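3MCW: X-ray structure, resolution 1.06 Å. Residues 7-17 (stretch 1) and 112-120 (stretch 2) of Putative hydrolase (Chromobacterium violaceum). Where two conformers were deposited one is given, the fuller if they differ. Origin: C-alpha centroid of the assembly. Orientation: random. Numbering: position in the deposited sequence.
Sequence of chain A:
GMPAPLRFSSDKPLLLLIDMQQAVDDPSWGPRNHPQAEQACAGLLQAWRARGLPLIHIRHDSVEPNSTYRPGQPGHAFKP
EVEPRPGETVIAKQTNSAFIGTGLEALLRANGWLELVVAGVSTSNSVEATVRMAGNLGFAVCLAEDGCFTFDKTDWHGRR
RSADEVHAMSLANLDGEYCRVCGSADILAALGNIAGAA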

ATOM      1  N   ARG A   7      15.152   8.665  17.693  1.00 19.33           N
ATOM      2  CA  ARG A   7      14.703   9.726  18.559  1.00 18.89           C
ATOM      3  C   ARG A   7      13.339  10.214  18.061  1.00 17.74           C
ATOM      4  O   ARG A   7      13.185  10.533  16.883  1.00 23.84           O
ATOM      5  CB  ARG A   7      15.749  10.860  18.558  1.00 21.71           C
ATOM      6  CG  ARG A   7      15.375  12.148  19.278  1.00 25.56           C
ATOM      7  CD  ARG A   7      16.323  13.297  18.911  1.00 28.42           C
ATOM      8  NE  ARG A   7      15.940  14.549  19.570  1.00 34.96           N
ATOM      9  N   PHE A   8      12.345  10.252  18.946  1.00 15.03           N
ATOM     10  CA  PHE A   8      11.051  10.806  18.599  1.00 15.84           C
ATOM     11  C   PHE A   8      11.171  12.303  18.453  1.00 17.77           C
ATOM     12  O   PHE A   8      11.922  12.942  19.181  1.00 21.55           O
ATOM     13  CB  PHE A   8       9.993  10.443  19.646  1.00 12.54           C
ATOM     14  CG  PHE A   8       9.660   9.002  19.645  1.00 12.15           C
ATOM     15  CD1 PHE A   8       9.004   8.455  18.538  1.00 13.80           C
ATOM     16  CD2 PHE A   8      10.018   8.162  20.665  1.00 14.53           C
ATOM     17  CE1 PHE A   8       8.699   7.121  18.448  1.00 15.76           C
ATOM     18  CE2 PHE A   8       9.675   6.782  20.571  1.00 16.05           C
ATOM     19  CZ  PHE A   8       9.024   6.303  19.454  1.00 17.30           C
ATOM     20  N   SER A   9      10.458  12.834  17.469  1.00 20.25           N
ATOM     21  CA  SER A   9      10.440  14.272  17.222  0.50 23.29           C
ATOM     22  C   SER A   9       9.415  14.973  18.112  1.00 21.67           C
ATOM     23  O   SER A   9       9.503  16.176  18.336  1.00 26.76           O
ATOM     24  CB  SER A   9      10.140  14.553  15.752  0.50 21.92           C
ATOM     25  OG  SER A   9       8.918  13.962  15.363  0.50 24.63           O
ATOM     26  N   SER A  10       8.431  14.206  18.608  1.00 18.43           N
ATOM     27  CA  SER A  10       7.397  14.724  19.497  1.00 16.66           C
ATOM     28  C   SER A  10       7.460  14.040  20.856  1.00 15.37           C
ATOM     29  O   SER A  10       8.175  13.058  21.020  1.00 17.27           O
ATOM     30  CB  SER A  10       5.990  14.502  18.907  1.00 16.31           C
ATOM     31  OG  SER A  10       5.441  13.230  19.226  1.00 15.66           O
ATOM     32  N   ASP A  11       6.739  14.595  21.831  1.00 14.49           N
ATOM     33  CA  ASP A  11       6.668  14.016  23.164  1.00 14.60           C
ATOM     34  C   ASP A  11       5.419  13.132  23.339  1.00 13.62           C
ATOM     35  O   ASP A  11       5.108  12.683  24.452  1.00 17.13           O
ATOM     36  CB  ASP A  11       6.756  15.064  24.274  1.00 17.13           C
ATOM     37  CG  ASP A  11       5.575  16.025  24.295  1.00 20.08           C
ATOM     38  OD1 ASP A  11       4.602  15.868  23.535  1.00 21.52           O
ATOM     39  OD2 ASP A  11       5.659  16.980  25.084  1.00 28.86           O
ATOM     40  N   LYS A  12       4.683  12.866  22.257  1.00 11.09           N
ATOM     41  CA  LYS A  12       3.432  12.127  22.329  1.00 10.37           C
ATOM     42  C   LYS A  12       3.266  11.160  21.172  1.00  8.83           C
ATOM     43  O   LYS A  12       2.215  11.116  20.552  1.00  8.91           O
ATOM     44  CB  LYS A  12       2.234  13.091  22.457  1.00 12.51           C
ATOM     45  CG  LYS A  12       2.150  14.152  21.374  1.00 13.40           C
ATOM     46  CD  LYS A  12       0.964  15.095  21.576  1.00 17.06           C
ATOM     47  CE  LYS A  12       0.935  16.155  20.495  1.00 19.44           C
ATOM     48  NZ  LYS A  12      -0.181  17.152  20.603  1.00 23.62           N
ATOM     49  N   PRO A  13       4.286  10.319  20.881  1.00  8.30           N
ATOM     50  CA  PRO A  13       4.109   9.338  19.822  1.00  7.42           C
ATOM     51  C   PRO A  13       2.949   8.420  20.176  1.00  6.64           C
ATOM     52  O   PRO A  13       2.771   8.013  21.337  1.00  7.82           O
ATOM     53  CB  PRO A  13       5.455   8.609  19.813  1.00  8.62           C
ATOM     54  CG  PRO A  13       5.957   8.729  21.228  1.00  9.13           C
ATOM     55  CD  PRO A  13       5.532  10.106  21.644  1.00  9.16           C
ATOM     56  N   LEU A  14       2.186   8.038  19.162  1.00  6.34           N
ATOM     57  CA  LEU A  14       0.967   7.270  19.324  1.00  6.29           C
ATOM     58  C   LEU A  14       1.187   5.832  18.850  1.00  6.51           C
ATOM     59  O   LEU A  14       1.621   5.605  17.716  1.00  6.97           O
ATOM     60  CB  LEU A  14      -0.191   7.943  18.556  1.00  6.46           C
ATOM     61  CG  LEU A  14      -1.558   7.251  18.692  1.00  6.98           C
ATOM     62  CD1 LEU A  14      -2.703   8.248  18.680  1.00  7.66           C
ATOM     63  CD2 LEU A  14      -1.788   6.182  17.615  1.00  7.64           C
ATOM     64  N   LEU A  15       0.839   4.878  19.702  1.00  5.85           N
ATOM     65  CA  LEU A  15       0.940   3.432  19.373  1.00  5.81           C
ATOM     66  C   LEU A  15      -0.314   2.984  18.699  1.00  5.62           C
ATOM     67  O   LEU A  15      -1.415   3.129  19.253  1.00  6.43           O
ATOM     68  CB  LEU A  15       1.153   2.634  20.665  1.00  6.43           C
ATOM     69  CG  LEU A  15       1.351   1.132  20.467  1.00  6.63           C
ATOM     70  CD1 LEU A  15       2.643   0.802  19.709  1.00  8.20           C
ATOM     71  CD2 LEU A  15       1.362   0.447  21.845  1.00  7.60           C
ATOM     72  N   LEU A  16      -0.171   2.466  17.479  1.00  5.29           N
ATOM     73  CA  LEU A  16      -1.252   2.005  16.641  1.00  5.60           C
ATOM     74  C   LEU A  16      -1.100   0.507  16.420  1.00  5.41           C
ATOM     75  O   LEU A  16      -0.176   0.082  15.710  1.00  6.38           O
ATOM     76  CB  LEU A  16      -1.212   2.755  15.293  1.00  6.14           C
ATOM     77  CG  LEU A  16      -2.421   2.569  14.389  1.00  6.45           C
ATOM     78  CD1 LEU A  16      -3.638   3.260  14.968  1.00  7.04           C
ATOM     79  CD2 LEU A  16      -2.107   3.132  12.992  1.00  8.52           C
ATOM     80  N   LEU A  17      -1.930  -0.285  17.088  1.00  5.47           N
ATOM     81  CA  LEU A  17      -1.870  -1.763  17.038  1.00  5.84           C
ATOM     82  C   LEU A  17      -2.927  -2.279  16.084  1.00  6.16           C
ATOM     83  O   LEU A  17      -4.107  -2.064  16.320  1.00  7.74           O
ATOM     84  CB  LEU A  17      -2.066  -2.351  18.433  1.00  6.70           C
ATOM     85  CG  LEU A  17      -0.966  -2.066  19.437  1.00  7.59           C
ATOM     86  CD1 LEU A  17      -1.318  -2.687  20.809  1.00 10.36           C
ATOM     87  CD2 LEU A  17       0.377  -2.539  18.942  1.00 10.31           C
ATOM     88  N   GLY A 112      -2.999  16.502  17.222  1.00 10.69           N
ATOM     89  CA  GLY A 112      -1.587  16.656  16.944  1.00 11.58           C
ATOM     90  C   GLY A 112      -0.771  15.390  17.035  1.00 10.65           C
ATOM     91  O   GLY A 112       0.425  15.460  17.261  1.00 12.47           O
ATOM     92  N   TRP A 113      -1.426  14.239  16.837  1.00  9.06           N
ATOM     93  CA  TRP A 113      -0.747  12.946  16.929  1.00  9.00           C
ATOM     94  C   TRP A 113      -0.195  12.585  15.551  1.00  8.65           C
ATOM     95  O   TRP A 113      -0.738  11.742  14.831  1.00  9.14           O
ATOM     96  CB  TRP A 113      -1.660  11.868  17.473  1.00  8.68           C
ATOM     97  CG  TRP A 113      -2.115  12.116  18.889  1.00 10.04           C
ATOM     98  CD1 TRP A 113      -1.371  12.668  19.901  1.00 12.37           C
ATOM     99  CD2 TRP A 113      -3.392  11.803  19.447  1.00  9.82           C
ATOM    100  NE1 TRP A 113      -2.113  12.712  21.052  1.00 12.46           N
ATOM    101  CE2 TRP A 113      -3.361  12.196  20.801  1.00 11.04           C
ATOM    102  CE3 TRP A 113      -4.567  11.233  18.932  1.00 10.99           C
ATOM    103  CZ2 TRP A 113      -4.475  12.048  21.637  1.00 12.40           C
ATOM    104  CZ3 TRP A 113      -5.648  11.110  19.767  1.00 13.18           C
ATOM    105  CH2 TRP A 113      -5.591  11.517  21.104  1.00 13.84           C
ATOM    106  N   LEU A 114       0.897  13.257  15.208  1.00  9.14           N
ATOM    107  CA  LEU A 114       1.487  13.152  13.870  1.00  9.72           C
ATOM    108  C   LEU A 114       2.588  12.110  13.760  1.00  8.66           C
ATOM    109  O   LEU A 114       2.967  11.743  12.671  1.00 11.44           O
ATOM    110  CB  LEU A 114       1.948  14.533  13.365  1.00 12.09           C
ATOM    111  CG  LEU A 114       0.844  15.596  13.330  1.00 15.21           C
ATOM    112  CD1 LEU A 114       1.369  16.852  12.663  1.00 20.58           C
ATOM    113  CD2 LEU A 114      -0.433  15.157  12.649  1.00 18.15           C
ATOM    114  N   GLU A 115       3.060  11.630  14.902  1.00  8.39           N
ATOM    115  CA  GLU A 115       4.074  10.610  14.955  0.50  8.19           C
ATOM    116  C   GLU A 115       3.427   9.310  15.447  1.00  7.56           C
ATOM    117  O   GLU A 115       2.810   9.262  16.528  1.00  8.64           O
ATOM    118  CB  GLU A 115       5.201  11.125  15.854  0.50  9.22           C
ATOM    119  CG  GLU A 115       6.373  10.248  15.891  0.50  9.68           C
ATOM    120  CD  GLU A 115       7.547  10.859  16.629  0.50 10.26           C
ATOM    121  OE1 GLU A 115       7.376  11.417  17.738  0.50 10.82           O
ATOM    122  OE2 GLU A 115       8.694  10.747  16.144  0.50 13.05           O
ATOM    123  N   LEU A 116       3.544   8.260  14.650  1.00  7.14           N
ATOM    124  CA  LEU A 116       2.885   6.984  14.889  1.00  6.92           C
ATOM    125  C   LEU A 116       3.933   5.871  15.023  1.00  6.91           C
ATOM    126  O   LEU A 116       4.910   5.850  14.286  1.00  9.01           O
ATOM    127  CB  LEU A 116       1.955   6.628  13.710  1.00  7.09           C
ATOM    128  CG  LEU A 116       0.975   7.731  13.272  1.00  7.34           C
ATOM    129  CD1 LEU A 116       0.143   7.250  12.106  1.00  8.96           C
ATOM    130  CD2 LEU A 116       0.070   8.177  14.456  1.00 10.25           C
ATOM    131  N   VAL A 117       3.655   4.941  15.945  1.00  6.35           N
ATOM    132  CA  VAL A 117       4.439   3.721  16.104  1.00  6.04           C
ATOM    133  C   VAL A 117       3.480   2.592  15.816  1.00  5.69           C
ATOM    134  O   VAL A 117       2.469   2.437  16.502  1.00  6.57           O
ATOM    135  CB  VAL A 117       5.023   3.614  17.541  1.00  6.42           C
ATOM    136  CG1 VAL A 117       5.721   2.279  17.725  1.00  8.15           C
ATOM    137  CG2 VAL A 117       5.970   4.807  17.765  1.00  8.14           C
ATOM    138  N   VAL A 118       3.763   1.811  14.781  1.00  5.99           N
ATOM    139  CA  VAL A 118       2.819   0.844  14.251  1.00  5.84           C
ATOM    140  C   VAL A 118       3.324  -0.572  14.438  1.00  5.51           C
ATOM    141  O   VAL A 118       4.503  -0.874  14.194  1.00  6.26           O
ATOM    142  CB  VAL A 118       2.547   1.091  12.734  1.00  5.86           C
ATOM    143  CG1 VAL A 118       1.631   0.091  12.159  1.00  7.24           C
ATOM    144  CG2 VAL A 118       2.001   2.535  12.531  1.00  7.59           C
ATOM    145  N   ALA A 119       2.406  -1.459  14.814  1.00  5.42           N
ATOM    146  CA  ALA A 119       2.701  -2.907  14.868  1.00  5.35           C
ATOM    147  C   ALA A 119       1.411  -3.636  14.630  1.00  5.14           C
ATOM    148  O   ALA A 119       0.342  -3.084  14.788  1.00  7.56           O
ATOM    149  CB  ALA A 119       3.316  -3.297  16.210  1.00  7.39           C
ATOM    150  N   GLY A 120       1.495  -4.896  14.238  1.00  6.64           N
ATOM    151  CA  GLY A 120       0.331  -5.745  14.111  1.00  6.14           C
ATOM    152  C   GLY A 120       0.443  -6.718  12.954  1.00  5.65           C
ATOM    153  O   GLY A 120       1.546  -7.136  12.574  1.00  6.35           O
TER
HETATM  154  O   HOH W   1       3.128  13.726  17.663  1.00 17.89           O
HETATM  155  O   HOH W   2       1.705  11.402  17.928  1.00 11.89           O

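Two parallel strands, 14-17 and 115-120, form the core of this contact. They lie about 100 residues apart in the sequence. Together the two stretches bury 834 Å² of surface, both sides summed.

The backbone ladder comes first. L14 N donates to E115 O at 3.0 Å, and V117 N donates to L14 O at 2.8 Å. The pattern then repeats two residues on: L16 N donates to V117 O at 2.8 Å, and A119 N donates to L16 O at 3.1 Å. L14 and L16 thus each use both N and O, as alternate residues do in a parallel pair. All four bonds are close to straight. CA-H...O contacts fill the gaps between them, such as L15 CA to V117 O and V118 CA to L16 O, both 3.4 Å.

Charged and polar groups gather ahead of the first strand. E115 points toward stretch 1, with chi1 and chi2 both t, so its extended chain carries the carboxylate to the loop at S9 and S10. S9 N donates to E115 OE2 at 3.0 Å, and S10 N donates to E115 OE1 at 3.1 Å. Two successive amides therefore hold the two carboxylate oxygens. S9 OG adds a weak bond to E115 OE2 at 3.3 Å. S10 OG also lies 3.0 Å from E115 OE1, and it accepts a bond from K12 N at 3.1 Å, which ties the loop to itself. E115 is buried, and these donors compensate its acidic group. The edge of the F8 ring also meets it, with CD1 3.3 Å from OE2.

Two waters bridge the stretches. Water 2 donates to K12 O at 2.7 Å and to E115 O at 2.8 Å, joining carbonyls that could not bond to each other. Water 1 lies 2.8 Å from S10 OG, donates to G112 O at 3.2 Å, and accepts a weak bond from E115 N at 3.5 Å.

Apolar side chains pack along both faces of the sheet. L15, L17, V117 and A119 share one face. There L15 CD1 meets V117 CG1 at 3.9 Å, and L17 CD2 meets A119 CB at 4.1 Å. V117 CG2 also lies 3.6 Å from F8 CE1. L14, L16, L116 and V118 share the other face, where L14 CB is 4.1 Å from L116 CD2. All eight are buried, and their aliphatic side chains bring no polar group that would need a partner there. L14 CD1 also reaches W113 CE3 at 3.5 Å, extending the apolar contact beyond the strand.

K12 crosses to the start of stretch 2 with chi2 to chi4 all t. Its CD lies 3.8 Å from W113 CD1, at the edge of the indole, and its CE is 3.3 Å from G112 O. G112 is the first residue past a helix, in a Schellman motif. Its positive phi favours glycine, and a CB there would clash with K12 NZ. G120 has backbone angles that also call for glycine.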